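Local coordinates for protein ribonuclease S-3 (Pyrus pyrifolia, PDB 1IQQ) that cleaves RNA as a T2-family ribonuclease of the pear pistil and takes part in gametophytic self-incompatibility, the rejection of self pollen, at residues A[5-9]-A[114-118]; A[13-17]-A[155-159]; A[45-50]-A[86-91]; A[56-61]-A[78-82]; A[129-135]-A[194-200]. All coordinates share one frame; numbering follows the deposited sequence.

Contact 1 of 5, residues A[5-9]-A[114-118]; sequences QFTQQ and KQNVS. With NAG (2-acetamido-2-deoxy-beta-D-glucopyranose), chain B.
Gln8 bridges segment 5-9 of strand 3-10 to the turn that starts helix 117-123, and its primary amide is used at both ends. From CB the chain runs out with CG anti to the carbonyl carbon (chi1 -70°) and stays extended, which carries CD to the backbone of 114-118. CD of Gln8 lies 3.6 Å from CG2 of Val117. OE1 of Gln8 accepts from the backbone N of Val117 at 2.9 Å, and the N-H...O angle of 171° makes this bond almost straight. NE2 of Gln8 donates to the carbonyl O of Gln115 at 2.8 Å; that oxygen lies in the amide plane of Gln8, while the nitrogen sits well above the carbonyl plane of Gln115. Two bonds therefore fix which way the amide is turned.

Beside it Phe6, also directed at the turn, meets Gln115: CD1 of Phe6 is 3.3 Å from OE1 of Gln115, with ring and amide planes 69° apart. Asn116 is the N-cap residue, its OD1 accepting a weak bond from Ser118 N at 2.9 Å, and its ND2 is joined covalently to C1 of the N-acetylglucosamine. Met109 of helix 99-112 touches Phe6, Tyr110 touches Gln8, and Phe30 of strand 30-38 touches Val117. The contact is buried, so the amide of Gln8 satisfies the N-H of the first helical residue and a carbonyl just before the helix, beside the glycosylated residue.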
# COMPACT_ATOMS: atom_id res chain seq x y z
N GLN A 5 3.42 -8.26 0.22
CA GLN A 5 3.33 -7.00 -0.50
C GLN A 5 2.67 -6.02 0.45
O GLN A 5 1.53 -6.22 0.88
CB GLN A 5 2.42 -7.08 -1.70
CG GLN A 5 3.09 -7.94 -2.84
CD GLN A 5 2.20 -7.99 -4.05
OE1 GLN A 5 2.19 -7.06 -4.89
NE2 GLN A 5 1.40 -9.03 -4.14
N PHE A 6 3.34 -4.91 0.77
CA PHE A 6 2.74 -3.85 1.60
C PHE A 6 2.53 -2.69 0.69
O PHE A 6 3.47 -2.00 0.29
CB PHE A 6 3.71 -3.51 2.74
CG PHE A 6 3.22 -2.46 3.72
CD1 PHE A 6 4.10 -1.55 4.23
CD2 PHE A 6 1.91 -2.43 4.15
CE1 PHE A 6 3.66 -0.61 5.23
CE2 PHE A 6 1.46 -1.52 5.13
CZ PHE A 6 2.33 -0.61 5.67
N THR A 7 1.27 -2.46 0.33
CA THR A 7 0.93 -1.44 -0.69
C THR A 7 0.31 -0.21 -0.07
O THR A 7 -0.60 -0.35 0.80
CB THR A 7 -0.08 -2.03 -1.65
OG1 THR A 7 0.49 -3.20 -2.26
CG2 THR A 7 -0.39 -1.00 -2.79
N GLN A 8 0.82 0.96 -0.42
CA GLN A 8 0.28 2.25 0.06
C GLN A 8 -0.22 3.01 -1.17
O GLN A 8 0.26 2.82 -2.30
CB GLN A 8 1.39 3.02 0.78
CG GLN A 8 1.73 2.32 2.14
CD GLN A 8 2.88 3.01 2.80
OE1 GLN A 8 2.89 4.22 2.92
NE2 GLN A 8 3.85 2.20 3.30
N GLN A 9 -1.21 3.86 -0.93
CA GLN A 9 -1.92 4.61 -2.02
C GLN A 9 -1.93 6.07 -1.73
O GLN A 9 -2.15 6.46 -0.57
CB GLN A 9 -3.36 4.07 -2.16
CG GLN A 9 -4.22 4.30 -0.89
CD GLN A 9 -5.58 3.66 -0.96
OE1 GLN A 9 -6.30 3.62 0.07
NE2 GLN A 9 -5.97 3.17 -2.12
N LYS A 114 9.11 3.07 10.06
CA LYS A 114 9.25 4.18 9.11
C LYS A 114 8.95 3.90 7.65
O LYS A 114 9.58 4.49 6.74
CB LYS A 114 10.66 4.76 9.25
CG LYS A 114 11.04 5.04 10.74
CD LYS A 114 10.05 6.00 11.41
CE LYS A 114 10.60 6.60 12.76
NZ LYS A 114 10.51 5.57 13.85
N GLN A 115 7.97 3.04 7.40
CA GLN A 115 7.63 2.69 6.00
C GLN A 115 6.57 3.58 5.37
O GLN A 115 6.25 3.38 4.18
CB GLN A 115 7.28 1.21 5.91
CG GLN A 115 8.45 0.28 6.38
CD GLN A 115 8.08 -1.17 6.29
OE1 GLN A 115 7.16 -1.57 5.55
NE2 GLN A 115 8.85 -2.01 6.94
N ASN A 116 6.17 4.64 6.05
CA ASN A 116 5.23 5.64 5.50
C ASN A 116 5.89 6.21 4.21
O ASN A 116 6.91 6.85 4.26
CB ASN A 116 5.09 6.72 6.59
CG ASN A 116 4.31 7.96 6.12
OD1 ASN A 116 4.01 8.10 4.92
ND2 ASN A 116 4.00 8.83 7.09
N VAL A 117 5.29 5.86 3.07
CA VAL A 117 5.88 6.23 1.81
C VAL A 117 5.96 7.73 1.63
O VAL A 117 6.88 8.22 0.96
CB VAL A 117 5.11 5.53 0.68
CG1 VAL A 117 5.35 6.20 -0.72
CG2 VAL A 117 5.52 4.05 0.62
N SER A 118 5.03 8.50 2.19
CA SER A 118 5.16 9.98 2.09
C SER A 118 6.46 10.44 2.75
O SER A 118 7.12 11.35 2.22
CB SER A 118 3.97 10.66 2.75
OG SER A 118 2.84 10.46 1.91
C1 NAG B . 3.51 10.16 6.80
C2 NAG B . 2.94 10.77 8.12
C3 NAG B . 2.53 12.22 7.81
C4 NAG B . 3.71 13.04 7.27
C5 NAG B . 4.28 12.30 6.05
C6 NAG B . 5.51 12.90 5.47
C7 NAG B . 1.67 9.58 9.83
C8 NAG B . 0.34 9.02 10.26
N2 NAG B . 1.76 10.04 8.56
O3 NAG B . 2.05 12.79 9.05
O4 NAG B . 3.21 14.31 6.81
O5 NAG B . 4.63 10.96 6.44
O6 NAG B . 6.57 13.03 6.43
O7 NAG B . 2.62 9.59 10.63

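Contact 2 of 5, residues A[13-17]-A[155-159]; sequences AVCNS and CQKKG
Gln156 reaches from the end of strand 152-158 to the turn after helix 11-14, and its amide makes the close part of the contact. NE2 of Gln156 donates to the carbonyl O of Ala13 at 2.8 Å (153° at the hydrogen). The same oxygen accepts from the backbone N of Asn16, and the two donors arrive from opposite faces of its plane. CG of Gln156 lies between the backbone N and the carbonyl carbon (chi1 60°), and the extended remainder brings the amide alongside the turn, where OE1 comes within 3.2 Å of CB of Ser17. That turn, type I from Val14 to Ser17, is tied further by OG of Ser17, which donates to the carbonyl O of Val14 at 2.7 Å.

The outer side is looser. A water donates both to the carbonyl O of Ser17 and to OE1 of Gln156, bridging two oxygens that are both acceptors. Lys158, bent at chi2 and chi3, folds back over Asn16: its NZ bonds to the carbonyl O of Asn16 at 2.7 Å, nearly along the C=O axis, and its CG passes 3.6 Å from ND2 of Asn16. That amide nitrogen finds its polar partner in Glu163, which also accepts from NE2 of Gln156. Glu163 belongs to strand 161-171, the antiparallel neighbour of strand 152-158, so the contact joins the turn after the short helix 11-14 to both strands.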
# COMPACT_ATOMS: atom_id res chain seq x y z
N ALA A 13 -4.59 10.97 -5.66
CA ALA A 13 -4.74 10.29 -6.93
C ALA A 13 -5.80 9.20 -6.94
O ALA A 13 -6.51 8.98 -7.94
CB ALA A 13 -3.35 9.70 -7.34
N VAL A 14 -5.93 8.47 -5.84
CA VAL A 14 -6.96 7.44 -5.74
C VAL A 14 -8.33 8.09 -5.98
O VAL A 14 -9.17 7.51 -6.67
CB VAL A 14 -6.98 6.82 -4.30
CG1 VAL A 14 -8.13 5.82 -4.13
CG2 VAL A 14 -5.64 6.10 -4.05
N CYS A 15 -8.50 9.29 -5.41
CA CYS A 15 -9.84 9.98 -5.51
C CYS A 15 -10.06 10.61 -6.85
O CYS A 15 -11.13 11.21 -7.08
CB CYS A 15 -9.91 11.01 -4.41
SG CYS A 15 -10.08 10.14 -2.82
N ASN A 16 -9.06 10.49 -7.73
CA ASN A 16 -9.13 10.97 -9.12
C ASN A 16 -9.14 9.74 -10.04
O ASN A 16 -9.06 9.88 -11.25
CB ASN A 16 -7.87 11.83 -9.37
CG ASN A 16 -7.94 12.69 -10.62
OD1 ASN A 16 -8.96 13.27 -10.93
ND2 ASN A 16 -6.81 12.80 -11.33
N SER A 17 -9.22 8.52 -9.47
CA SER A 17 -9.12 7.31 -10.27
C SER A 17 -10.37 6.76 -10.99
O SER A 17 -10.23 6.10 -12.03
CB SER A 17 -8.55 6.17 -9.41
OG SER A 17 -9.55 5.66 -8.53
N CYS A 155 0.60 3.56 -11.61
CA CYS A 155 0.28 4.92 -12.07
C CYS A 155 -1.11 4.87 -12.78
O CYS A 155 -1.66 3.80 -12.97
CB CYS A 155 1.30 5.39 -13.09
SG CYS A 155 2.88 5.88 -12.32
N GLN A 156 -1.62 6.06 -13.12
CA GLN A 156 -2.87 6.08 -13.90
C GLN A 156 -2.78 7.24 -14.86
O GLN A 156 -2.15 8.27 -14.58
CB GLN A 156 -4.11 6.27 -13.01
CG GLN A 156 -4.08 7.54 -12.23
CD GLN A 156 -5.18 7.58 -11.15
OE1 GLN A 156 -5.82 6.60 -10.93
NE2 GLN A 156 -5.33 8.72 -10.47
N LYS A 157 -3.42 7.09 -16.04
CA LYS A 157 -3.41 8.19 -17.00
C LYS A 157 -4.77 8.90 -17.01
O LYS A 157 -5.80 8.26 -17.09
CB LYS A 157 -3.11 7.71 -18.42
CG LYS A 157 -2.95 8.91 -19.39
CD LYS A 157 -2.30 8.48 -20.69
CE LYS A 157 -2.52 9.57 -21.75
NZ LYS A 157 -2.11 9.07 -23.08
N LYS A 158 -4.73 10.23 -16.99
CA LYS A 158 -5.94 11.05 -16.98
C LYS A 158 -5.69 12.05 -18.07
O LYS A 158 -4.95 13.00 -17.85
CB LYS A 158 -6.02 11.83 -15.66
CG LYS A 158 -5.87 11.01 -14.35
CD LYS A 158 -7.07 10.10 -14.11
CE LYS A 158 -8.39 10.87 -14.31
NZ LYS A 158 -9.64 10.18 -13.82
N GLY A 159 -6.30 11.87 -19.23
CA GLY A 159 -6.05 12.85 -20.27
C GLY A 159 -4.58 12.79 -20.63
O GLY A 159 -4.06 11.71 -20.88
O HOH W 1 -7.63 5.50 -13.17

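Contact 3 of 5, residues A[45-50]-A[86-91]; sequences PSKCPI and MKHGSC
The carbonyl O of Met86 is held by OG of Ser90 at 2.8 Å and by a water that also donates to the carbonyl O of Cys48. This sits beside the Cys48-Cys91 disulfide, which staples loop 45-50 to segment 86-91, part of it in the helix that carries the catalytic Lys87 and His88 of this T2-family ribonuclease. OG of Ser90 approaches the Met86 carbonyl from above its plane, and it also takes a weak bond from the backbone N of Cys48 at 3.3 Å. With Ser90 gone, an alanine here keeps no hydroxyl, which would probably leave Cys48 N without its weak acceptor and the Met86 carbonyl with one grip fewer.

The loop is pinned again one residue earlier, where the backbone N of Lys47 donates to the carbonyl O of Lys87 at 3.0 Å with an angle of 166°. Against the catalytic Lys87, OG of Ser46 lies 3.4 Å from CG of Lys87; this CG is opposite the backbone N (chi1 -173°) and the chain beyond is extended, leading the amine away from the loop. A water joins the carbonyl O of Pro45 to ND1 of His88, meeting the imidazole at its edge and in its plane; Trp36 stacks on that ring. At the disulfide itself, SG of Cys48 and SG of Cys91 are 2.1 Å apart with a chi3 of 101°, and CG of Pro45 packs against CB of Cys91.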
# COMPACT_ATOMS: atom_id res chain seq x y z
N PRO A 45 -2.66 -16.22 -2.26
CA PRO A 45 -3.72 -16.92 -1.48
C PRO A 45 -4.78 -15.85 -1.15
O PRO A 45 -4.52 -14.63 -1.18
CB PRO A 45 -2.98 -17.45 -0.25
CG PRO A 45 -1.93 -16.38 -0.05
CD PRO A 45 -1.45 -16.05 -1.45
N SER A 46 -6.01 -16.34 -0.90
CA SER A 46 -7.14 -15.47 -0.59
C SER A 46 -8.13 -16.22 0.26
O SER A 46 -8.39 -17.42 0.03
CB SER A 46 -7.82 -15.05 -1.90
OG SER A 46 -8.91 -14.18 -1.69
N LYS A 47 -8.69 -15.54 1.27
CA LYS A 47 -9.73 -16.12 2.13
C LYS A 47 -9.31 -17.47 2.67
O LYS A 47 -9.95 -18.52 2.50
CB LYS A 47 -11.03 -16.23 1.34
CG LYS A 47 -11.51 -14.87 0.80
CD LYS A 47 -12.87 -14.46 1.27
CE LYS A 47 -13.42 -13.42 0.29
NZ LYS A 47 -14.87 -13.08 0.47
N CYS A 48 -8.21 -17.45 3.40
CA CYS A 48 -7.72 -18.67 3.99
C CYS A 48 -8.54 -18.99 5.26
O CYS A 48 -9.04 -18.08 5.94
CB CYS A 48 -6.24 -18.46 4.40
SG CYS A 48 -5.20 -18.20 2.92
N PRO A 49 -8.67 -20.27 5.60
CA PRO A 49 -9.45 -20.63 6.81
C PRO A 49 -8.86 -19.95 8.04
O PRO A 49 -7.66 -20.08 8.34
CB PRO A 49 -9.31 -22.14 6.92
CG PRO A 49 -8.97 -22.58 5.49
CD PRO A 49 -8.04 -21.47 5.01
N ILE A 50 -9.72 -19.32 8.82
CA ILE A 50 -9.23 -18.62 10.03
C ILE A 50 -8.88 -19.55 11.17
O ILE A 50 -9.25 -20.74 11.15
CB ILE A 50 -10.31 -17.61 10.50
CG1 ILE A 50 -11.61 -18.37 10.89
CG2 ILE A 50 -10.60 -16.68 9.40
CD1 ILE A 50 -12.55 -17.59 11.78
N MET A 86 -10.31 -10.63 6.33
CA MET A 86 -10.77 -11.92 5.80
C MET A 86 -10.14 -12.35 4.50
O MET A 86 -9.85 -13.57 4.31
CB MET A 86 -12.30 -11.91 5.67
CG MET A 86 -13.04 -11.96 7.03
SD MET A 86 -12.53 -13.28 8.07
CE MET A 86 -13.30 -14.68 7.19
N LYS A 87 -9.95 -11.40 3.59
CA LYS A 87 -9.36 -11.77 2.30
C LYS A 87 -7.87 -11.94 2.30
O LYS A 87 -7.33 -12.85 1.66
CB LYS A 87 -9.69 -10.74 1.24
CG LYS A 87 -9.24 -11.14 -0.13
CD LYS A 87 -9.74 -10.16 -1.22
CE LYS A 87 -9.05 -10.53 -2.51
NZ LYS A 87 -9.10 -9.50 -3.60
N HIS A 88 -7.18 -11.07 3.02
CA HIS A 88 -5.69 -11.14 3.02
C HIS A 88 -4.99 -11.51 4.33
O HIS A 88 -4.17 -12.43 4.33
CB HIS A 88 -5.20 -9.75 2.55
CG HIS A 88 -5.65 -9.43 1.17
ND1 HIS A 88 -5.15 -10.09 0.08
CD2 HIS A 88 -6.52 -8.49 0.69
CE1 HIS A 88 -5.67 -9.58 -1.02
NE2 HIS A 88 -6.50 -8.60 -0.68
N GLY A 89 -5.31 -10.81 5.44
CA GLY A 89 -4.66 -11.06 6.73
C GLY A 89 -4.74 -12.53 7.13
O GLY A 89 -3.79 -13.10 7.70
N SER A 90 -5.89 -13.13 6.87
CA SER A 90 -6.14 -14.55 7.25
C SER A 90 -5.16 -15.52 6.60
O SER A 90 -5.03 -16.68 7.05
CB SER A 90 -7.57 -14.95 6.81
OG SER A 90 -7.62 -14.93 5.39
N CYS A 91 -4.48 -15.09 5.55
CA CYS A 91 -3.54 -15.96 4.86
C CYS A 91 -2.10 -15.82 5.33
O CYS A 91 -1.21 -16.49 4.83
CB CYS A 91 -3.58 -15.69 3.38
SG CYS A 91 -5.22 -16.14 2.64
O HOH W 2 -3.45 -12.43 0.25
O HOH W 3 -10.80 -16.09 5.39

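Contact 4 of 5, residues A[56-61]-A[78-82]; sequences REKLLE and NLFWD
Arg56 and Asp82 form a salt bridge, NH1 to OD1 at 2.8 Å, within a three-residue network completed by Glu61 that ties the residues leading into helix 58-67, and its first turn, to helix 77-89. The carboxylate oxygen of Asp82 is met on its anti side, and the guanidinium and carboxylate planes stand 47° apart. NH2 of Arg56 reaches the carbonyl O of Asn78 at 3.2 Å, with a second bond to the OD1 of the same residue. CB of Trp81 lies over the rim of one guanidinium face, and the guanidinium and indole planes are 83° apart, the indole meeting NH2 of Arg56 with its edge.

What positions this group is Glu61: its OE2 takes NE of Arg56 at 2.8 Å through the anti lone pair, and the bend of the arginine at chi3 (-65°) brings the guanidinium between the two acids. Farther out, Glu99 gives NH1 another salt bridge, and the indole N-H of Trp81 is hydrogen-bonded to the carbonyl O of Trp68. A lysine in place of Arg56 would probably be unable to serve Glu61, Asp82 and Asn78 together, leaving at least one acid without its mate. Beside the network, CG of Glu61 packs 3.8 Å from CZ3 of Trp81.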
# COMPACT_ATOMS: atom_id res chain seq x y z
N ARG A 56 -11.96 -5.93 17.42
CA ARG A 56 -11.01 -4.80 17.49
C ARG A 56 -11.39 -3.76 18.56
O ARG A 56 -12.56 -3.45 18.75
CB ARG A 56 -10.92 -4.04 16.13
CG ARG A 56 -10.45 -4.86 14.96
CD ARG A 56 -10.34 -4.00 13.70
NE ARG A 56 -11.63 -3.48 13.25
CZ ARG A 56 -12.36 -3.96 12.24
NH1 ARG A 56 -11.99 -5.02 11.50
NH2 ARG A 56 -13.46 -3.31 11.91
N GLU A 57 -10.36 -3.19 19.24
CA GLU A 57 -10.59 -2.14 20.24
C GLU A 57 -10.66 -0.80 19.56
O GLU A 57 -10.17 -0.64 18.41
CB GLU A 57 -9.45 -2.07 21.28
CG GLU A 57 -9.39 -3.22 22.25
CD GLU A 57 -10.61 -3.25 23.14
OE1 GLU A 57 -10.97 -2.18 23.70
OE2 GLU A 57 -11.20 -4.33 23.25
N LYS A 58 -11.27 0.18 20.22
CA LYS A 58 -11.45 1.48 19.63
C LYS A 58 -10.10 2.11 19.34
O LYS A 58 -9.97 2.80 18.33
CB LYS A 58 -12.27 2.41 20.58
CG LYS A 58 -13.71 2.00 20.86
CD LYS A 58 -14.67 2.41 19.76
CE LYS A 58 -16.06 1.89 20.07
NZ LYS A 58 -16.04 0.40 20.06
N LEU A 59 -9.13 1.97 20.24
CA LEU A 59 -7.84 2.61 20.03
C LEU A 59 -7.20 2.11 18.74
O LEU A 59 -6.63 2.91 18.01
CB LEU A 59 -6.86 2.37 21.20
CG LEU A 59 -5.43 2.91 20.99
CD1 LEU A 59 -5.42 4.42 20.91
CD2 LEU A 59 -4.54 2.38 22.14
N LEU A 60 -7.33 0.81 18.46
CA LEU A 60 -6.75 0.24 17.20
C LEU A 60 -7.47 0.89 16.08
O LEU A 60 -6.84 1.32 15.07
CB LEU A 60 -6.96 -1.28 17.14
CG LEU A 60 -6.54 -1.93 15.80
CD1 LEU A 60 -5.05 -1.72 15.58
CD2 LEU A 60 -6.75 -3.44 15.94
N GLU A 61 -8.82 0.95 16.12
CA GLU A 61 -9.55 1.56 15.04
C GLU A 61 -9.23 3.02 14.81
O GLU A 61 -9.24 3.50 13.68
CB GLU A 61 -11.07 1.32 15.21
CG GLU A 61 -11.37 -0.17 14.93
CD GLU A 61 -12.78 -0.60 15.29
OE1 GLU A 61 -13.52 0.19 15.99
OE2 GLU A 61 -13.13 -1.74 14.85
N ASN A 78 -15.37 0.12 9.10
CA ASN A 78 -15.35 -1.21 9.78
C ASN A 78 -15.54 -2.40 8.89
O ASN A 78 -14.78 -3.37 8.99
CB ASN A 78 -16.36 -1.29 10.94
CG ASN A 78 -15.93 -0.53 12.16
OD1 ASN A 78 -14.73 -0.34 12.47
ND2 ASN A 78 -16.95 -0.14 12.95
N LEU A 79 -16.50 -2.33 7.96
CA LEU A 79 -16.73 -3.45 7.07
C LEU A 79 -15.53 -3.57 6.12
O LEU A 79 -15.16 -4.66 5.75
CB LEU A 79 -18.04 -3.27 6.27
CG LEU A 79 -18.37 -4.46 5.37
CD1 LEU A 79 -18.62 -5.73 6.18
CD2 LEU A 79 -19.59 -4.11 4.52
N PHE A 80 -14.95 -2.43 5.75
CA PHE A 80 -13.74 -2.37 4.87
C PHE A 80 -12.55 -3.08 5.56
O PHE A 80 -11.89 -3.93 4.97
CB PHE A 80 -13.47 -0.87 4.62
CG PHE A 80 -12.11 -0.53 4.06
CD1 PHE A 80 -11.84 -0.61 2.68
CD2 PHE A 80 -11.12 0.01 4.90
CE1 PHE A 80 -10.59 -0.14 2.19
CE2 PHE A 80 -9.92 0.46 4.43
CZ PHE A 80 -9.63 0.40 3.07
N TRP A 81 -12.29 -2.76 6.83
CA TRP A 81 -11.20 -3.49 7.50
C TRP A 81 -11.53 -4.98 7.67
O TRP A 81 -10.61 -5.87 7.55
CB TRP A 81 -10.94 -2.87 8.85
CG TRP A 81 -10.37 -1.49 8.78
CD1 TRP A 81 -9.47 -1.02 7.85
CD2 TRP A 81 -10.71 -0.40 9.61
NE1 TRP A 81 -9.24 0.33 8.05
CE2 TRP A 81 -10.00 0.74 9.12
CE3 TRP A 81 -11.57 -0.25 10.73
CZ2 TRP A 81 -10.11 2.01 9.70
CZ3 TRP A 81 -11.68 1.02 11.32
CH2 TRP A 81 -10.95 2.15 10.79
N ASP A 82 -12.80 -5.31 7.99
CA ASP A 82 -13.15 -6.71 8.15
C ASP A 82 -12.77 -7.48 6.86
O ASP A 82 -12.26 -8.64 6.98
CB ASP A 82 -14.67 -6.82 8.35
CG ASP A 82 -15.12 -6.51 9.75
OD1 ASP A 82 -14.33 -6.27 10.66
OD2 ASP A 82 -16.34 -6.55 9.93
O HOH W 4 -16.14 0.09 15.83

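Contact 5 of 5, residues A[129-135]-A[194-200]; sequences DGKKRAL and PTNNIKY
A short antiparallel pairing, strand 132-133 against strand 198-199, secures the C-terminus at the margin of the curled sheet, with one G1 bulge in each segment. Arg133 and Ile198 are its hydrogen-bonded pair: Arg133 N donates to Ile198 O at 2.7 Å, and Ile198 N returns a bond to Arg133 O at 2.9 Å. Lys132 and Lys199 form the adjoining non-hydrogen-bonded pair. In one bulge Gly130 and Lys131 both face Tyr200, Gly130 with a positive phi of 74°; in the other, Asn197 and Ile198 both face Arg133.

The terminal carboxylate of Tyr200 is the polar centre. Its O accepts NE of Arg133 at 2.9 Å and NH2 of Arg133 at 3.0 Å, a side-on grip on a single atom that lies in the guanidinium plane. Lys131 N adds a third bond to this O from well above the carbonyl plane, while OXT of Tyr200 takes Gly130 N at 2.8 Å. Tyr200 N donates to Lys131 O at 3.0 Å. The arginine chain, extended from CG to NE, reaches back toward the chain end, and CB of Lys131 lies over the rim of one guanidinium face. At the far end Leu135 N bonds to Thr195 O, and CD1 of Leu135 packs 3.8 Å from CD1 of Ile198. Lys199 pairs by backbone with Thr162 and Leu164 of strand 161-171. Two backbone N-H groups and a guanidinium converge on one carboxylate, so the negative charge is probably well balanced, and the last residue is held by both its backbone and its charge.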
# COMPACT_ATOMS: atom_id res chain seq x y z
N ASP A 129 4.01 18.03 -4.54
CA ASP A 129 3.95 19.36 -5.11
C ASP A 129 3.30 19.39 -6.51
O ASP A 129 3.10 20.48 -7.08
CB ASP A 129 5.37 19.92 -5.18
CG ASP A 129 5.95 20.32 -3.85
OD1 ASP A 129 5.20 20.70 -2.93
OD2 ASP A 129 7.19 20.28 -3.76
N GLY A 130 2.93 18.23 -7.04
CA GLY A 130 2.27 18.14 -8.34
C GLY A 130 3.23 18.37 -9.49
O GLY A 130 2.83 18.93 -10.51
N LYS A 131 4.50 18.01 -9.33
CA LYS A 131 5.49 18.18 -10.37
C LYS A 131 5.61 16.92 -11.24
O LYS A 131 5.32 15.83 -10.80
CB LYS A 131 6.87 18.38 -9.76
CG LYS A 131 7.06 19.65 -8.91
CD LYS A 131 8.46 19.66 -8.33
CE LYS A 131 8.75 20.94 -7.49
NZ LYS A 131 10.16 20.73 -6.96
N LYS A 132 6.09 17.07 -12.49
CA LYS A 132 6.31 15.94 -13.35
C LYS A 132 7.67 15.42 -12.99
O LYS A 132 8.64 16.18 -12.84
CB LYS A 132 6.31 16.38 -14.83
CG LYS A 132 4.86 16.58 -15.33
CD LYS A 132 4.83 17.07 -16.81
CE LYS A 132 3.43 17.47 -17.26
NZ LYS A 132 3.48 18.03 -18.66
N ARG A 133 7.76 14.11 -12.80
CA ARG A 133 9.00 13.52 -12.35
C ARG A 133 9.48 12.35 -13.21
O ARG A 133 8.68 11.72 -13.94
CB ARG A 133 8.77 13.03 -10.94
CG ARG A 133 8.33 14.19 -10.08
CD ARG A 133 8.17 13.70 -8.71
NE ARG A 133 7.61 14.73 -7.84
CZ ARG A 133 8.30 15.64 -7.20
NH1 ARG A 133 9.64 15.69 -7.33
NH2 ARG A 133 7.60 16.49 -6.45
N ALA A 134 10.79 12.08 -13.16
CA ALA A 134 11.32 10.89 -13.78
C ALA A 134 11.05 9.66 -12.89
O ALA A 134 11.24 9.69 -11.64
CB ALA A 134 12.83 11.01 -14.00
N LEU A 135 10.67 8.55 -13.49
CA LEU A 135 10.41 7.32 -12.73
C LEU A 135 11.61 6.93 -11.88
O LEU A 135 11.39 6.54 -10.72
CB LEU A 135 10.16 6.18 -13.69
CG LEU A 135 10.05 4.80 -13.09
CD1 LEU A 135 8.85 4.75 -12.15
CD2 LEU A 135 9.91 3.74 -14.21
N PRO A 194 5.31 5.04 -16.67
CA PRO A 194 6.31 5.26 -17.72
C PRO A 194 7.60 5.83 -17.17
O PRO A 194 7.66 6.31 -16.03
CB PRO A 194 5.60 6.23 -18.64
CG PRO A 194 4.71 7.17 -17.61
CD PRO A 194 4.26 6.10 -16.62
N THR A 195 8.64 5.88 -18.01
CA THR A 195 9.93 6.37 -17.52
C THR A 195 10.00 7.85 -17.20
O THR A 195 10.87 8.24 -16.41
CB THR A 195 11.07 5.95 -18.49
OG1 THR A 195 10.85 6.61 -19.72
CG2 THR A 195 11.10 4.45 -18.72
N ASN A 196 9.12 8.68 -17.74
CA ASN A 196 9.20 10.07 -17.49
C ASN A 196 7.81 10.68 -17.42
O ASN A 196 6.80 10.05 -17.81
CB ASN A 196 10.06 10.73 -18.59
CG ASN A 196 10.57 12.08 -18.18
OD1 ASN A 196 10.72 12.35 -16.98
ND2 ASN A 196 10.87 12.94 -19.14
N ASN A 197 7.77 11.89 -16.84
CA ASN A 197 6.55 12.66 -16.71
C ASN A 197 5.47 12.08 -15.84
O ASN A 197 4.31 12.11 -16.19
CB ASN A 197 6.04 13.01 -18.10
CG ASN A 197 6.98 13.94 -18.79
OD1 ASN A 197 7.47 14.92 -18.18
ND2 ASN A 197 7.29 13.65 -20.07
N ILE A 198 5.88 11.53 -14.70
CA ILE A 198 4.92 11.05 -13.71
C ILE A 198 4.62 12.19 -12.75
O ILE A 198 5.52 12.74 -12.14
CB ILE A 198 5.55 9.89 -12.91
CG1 ILE A 198 5.82 8.67 -13.84
CG2 ILE A 198 4.62 9.51 -11.72
CD1 ILE A 198 6.65 7.60 -13.21
N LYS A 199 3.36 12.56 -12.61
CA LYS A 199 3.02 13.63 -11.69
C LYS A 199 2.89 13.15 -10.23
O LYS A 199 2.26 12.16 -9.96
CB LYS A 199 1.65 14.27 -12.08
CG LYS A 199 1.19 15.35 -11.13
CD LYS A 199 -0.21 15.88 -11.56
CE LYS A 199 -0.76 16.80 -10.45
NZ LYS A 199 -1.94 17.58 -10.94
N TYR A 200 3.56 13.91 -9.35
CA TYR A 200 3.39 13.71 -7.90
C TYR A 200 3.76 15.06 -7.27
O TYR A 200 4.88 15.59 -7.49
CB TYR A 200 4.29 12.57 -7.36
CG TYR A 200 4.26 12.47 -5.85
CD1 TYR A 200 3.14 11.98 -5.18
CD2 TYR A 200 5.33 12.90 -5.09
CE1 TYR A 200 3.09 11.91 -3.80
CE2 TYR A 200 5.30 12.87 -3.71
CZ TYR A 200 4.18 12.36 -3.05
OH TYR A 200 4.18 12.22 -1.67
OXT TYR A 200 2.89 15.53 -6.47

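In the fold
Only contact 1 is a buried contact, its centre about 5 Å from that of the chain; the other four have centres 16 to 19 Å out and are surface contacts. Inside, a neutral amide pairs with backbone groups. Contacts 1, 2 and 5 all reach the one sheet; contacts 2 and 5 touch through Cys155 and Ile198, the first relying on side chains reaching a turn, the second on strand pairing and a carboxylate. Contacts 3 and 4 share helix 77-89 but differ, a disulfide with waters in one and a charged network in the other. Contact 1 touches contact 2 at Gln9 and Val14, and contact 5 at Ser118 and Tyr200, whereas contacts 3 and 5 lie on opposite sides of the centre.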